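PDB 4IQD: carboxyvinyl-carboxyphosphonate phosphorylmutase from Bacillus anthracis, which belongs to the phosphoenolpyruvate phosphomutase family of TIM-barrel proteins and is modelled here with pyruvic acid. Local coordinates for residues A[92-97]-A[111-116]. Residues are numbered along the deposited sequence; the frame is centred on the assembly and turned at random.
Sequences VLVDID and VEMVEA
Met113, modelled as selenomethionine, reaches from helix 103-115 to the end of strand 92-95 and the residue after it, making its contacts through the last two atoms of its side chain. Its selenium SE lies 4.1 Å from CG1 of Val94, and its methyl CE lies 4.0 Å from CG2 of Ile96. The Met113 chain folds at chi2 (-59°), swinging SE off the extended path, and chi3 near 160° carries CE on from there to Ile96. The two atoms are shared between two side chains, Val94 in the strand and Ile96 just past its end, that both point toward the helix. The approaches differ: the side chain of Val94 crosses that of Met113 at about a right angle, offering one methyl branch to the selenium, whereas Ile96 and Met113 run past each other in opposite directions, methyl against methyl. With CG1 of Val94 anti to the backbone N (chi1 174°), it is this branch, and not CG2, that meets the selenium. The nearest backbones, at Val94 and Met113, remain 8.3 Å apart from CA to CA, so side chains alone bridge the two segments.

The contact lies within the beta-alpha-beta unit formed by strand 92-95, helix 103-115 and strand 120-124, part of the TIM barrel. Val121 and Val118 also touch Met113, and Val77 and Ala81 of helix 74-88 pack on Val94, extending the apolar layer between barrel strands and outer helices. Asp95 OD1 accepts the backbone N of Asp97 at 3.0 Å, from above the carboxylate plane, making an Asx turn where the strand ends.

No hydrogen bond or charge pair links the two segments; their buried union rests on dispersion and the exclusion of water, while Asp95, between the two apolar residues, touches bound pyruvic acid.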
# COMPACT_ATOMS: atom_id res chain seq x y z
N VAL A 92 6.25 -15.09 -6.76
CA VAL A 92 5.49 -14.67 -5.60
C VAL A 92 4.56 -15.77 -5.13
O VAL A 92 3.75 -16.29 -5.91
CB VAL A 92 4.68 -13.40 -5.89
CG1 VAL A 92 3.77 -13.07 -4.73
CG2 VAL A 92 5.62 -12.24 -6.18
N LEU A 93 4.69 -16.15 -3.86
CA LEU A 93 3.78 -17.08 -3.21
C LEU A 93 2.65 -16.30 -2.57
O LEU A 93 2.87 -15.43 -1.72
CB LEU A 93 4.53 -17.90 -2.16
CG LEU A 93 3.73 -18.72 -1.15
CD1 LEU A 93 2.93 -19.83 -1.82
CD2 LEU A 93 4.67 -19.28 -0.11
N VAL A 94 1.43 -16.62 -2.97
CA VAL A 94 0.26 -15.91 -2.49
C VAL A 94 -0.59 -16.75 -1.56
O VAL A 94 -1.03 -17.84 -1.92
CB VAL A 94 -0.60 -15.42 -3.66
CG1 VAL A 94 -1.89 -14.80 -3.14
CG2 VAL A 94 0.18 -14.44 -4.51
N ASP A 95 -0.82 -16.24 -0.36
CA ASP A 95 -1.74 -16.85 0.58
C ASP A 95 -3.16 -16.68 0.07
O ASP A 95 -3.70 -15.57 0.09
CB ASP A 95 -1.58 -16.19 1.95
CG ASP A 95 -2.59 -16.70 2.97
OD1 ASP A 95 -3.18 -17.78 2.75
OD2 ASP A 95 -2.78 -16.03 4.00
N ILE A 96 -3.76 -17.77 -0.39
CA ILE A 96 -5.14 -17.70 -0.88
C ILE A 96 -6.15 -18.26 0.12
O ILE A 96 -7.26 -18.64 -0.27
CB ILE A 96 -5.29 -18.41 -2.24
CG1 ILE A 96 -5.04 -19.91 -2.11
CG2 ILE A 96 -4.35 -17.80 -3.26
CD1 ILE A 96 -5.57 -20.71 -3.28
N ASP A 97 -5.78 -18.28 1.40
CA ASP A 97 -6.65 -18.82 2.45
C ASP A 97 -7.13 -20.23 2.11
O ASP A 97 -6.33 -21.16 2.02
CB ASP A 97 -7.84 -17.90 2.72
CG ASP A 97 -7.42 -16.54 3.26
OD1 ASP A 97 -6.35 -16.46 3.89
OD2 ASP A 97 -8.17 -15.56 3.06
N VAL A 111 -7.02 -19.75 -11.63
CA VAL A 111 -6.86 -19.13 -12.93
C VAL A 111 -6.42 -17.68 -12.79
O VAL A 111 -5.52 -17.23 -13.49
CB VAL A 111 -8.17 -19.14 -13.74
CG1 VAL A 111 -7.94 -18.56 -15.12
CG2 VAL A 111 -8.71 -20.55 -13.84
N GLU A 112 -7.06 -16.97 -11.87
CA GLU A 112 -6.75 -15.56 -11.64
C GLU A 112 -5.31 -15.36 -11.21
O GLU A 112 -4.67 -14.37 -11.58
CB GLU A 112 -7.69 -14.97 -10.59
CG GLU A 112 -9.13 -14.85 -11.03
CD GLU A 112 -10.03 -14.34 -9.92
OE1 GLU A 112 -9.72 -14.61 -8.74
OE2 GLU A 112 -11.04 -13.67 -10.23
N MSE A 113 -4.78 -16.30 -10.43
CA MSE A 113 -3.40 -16.21 -9.98
C MSE A 113 -2.42 -16.50 -11.12
O MSE A 113 -1.37 -15.87 -11.21
CB MSE A 113 -3.16 -17.16 -8.80
CG MSE A 113 -4.00 -16.84 -7.57
SE MSE A 113 -3.73 -15.03 -6.85
CE MSE A 113 -5.36 -14.87 -5.81
N VAL A 114 -2.77 -17.44 -11.98
CA VAL A 114 -1.95 -17.74 -13.15
C VAL A 114 -1.95 -16.54 -14.08
O VAL A 114 -0.92 -16.18 -14.65
CB VAL A 114 -2.44 -18.99 -13.89
CG1 VAL A 114 -1.82 -19.09 -15.26
CG2 VAL A 114 -2.15 -20.24 -13.07
N GLU A 115 -3.11 -15.92 -14.22
CA GLU A 115 -3.23 -14.70 -15.01
C GLU A 115 -2.35 -13.59 -14.45
O GLU A 115 -1.74 -12.84 -15.21
CB GLU A 115 -4.69 -14.24 -15.06
CG GLU A 115 -5.58 -15.13 -15.90
CD GLU A 115 -6.96 -14.55 -16.10
OE1 GLU A 115 -7.38 -13.73 -15.25
OE2 GLU A 115 -7.62 -14.90 -17.10
N ALA A 116 -2.26 -13.52 -13.13
CA ALA A 116 -1.42 -12.51 -12.48
C ALA A 116 0.06 -12.90 -12.52
O ALA A 116 0.91 -12.18 -12.00
CB ALA A 116 -1.87 -12.29 -11.05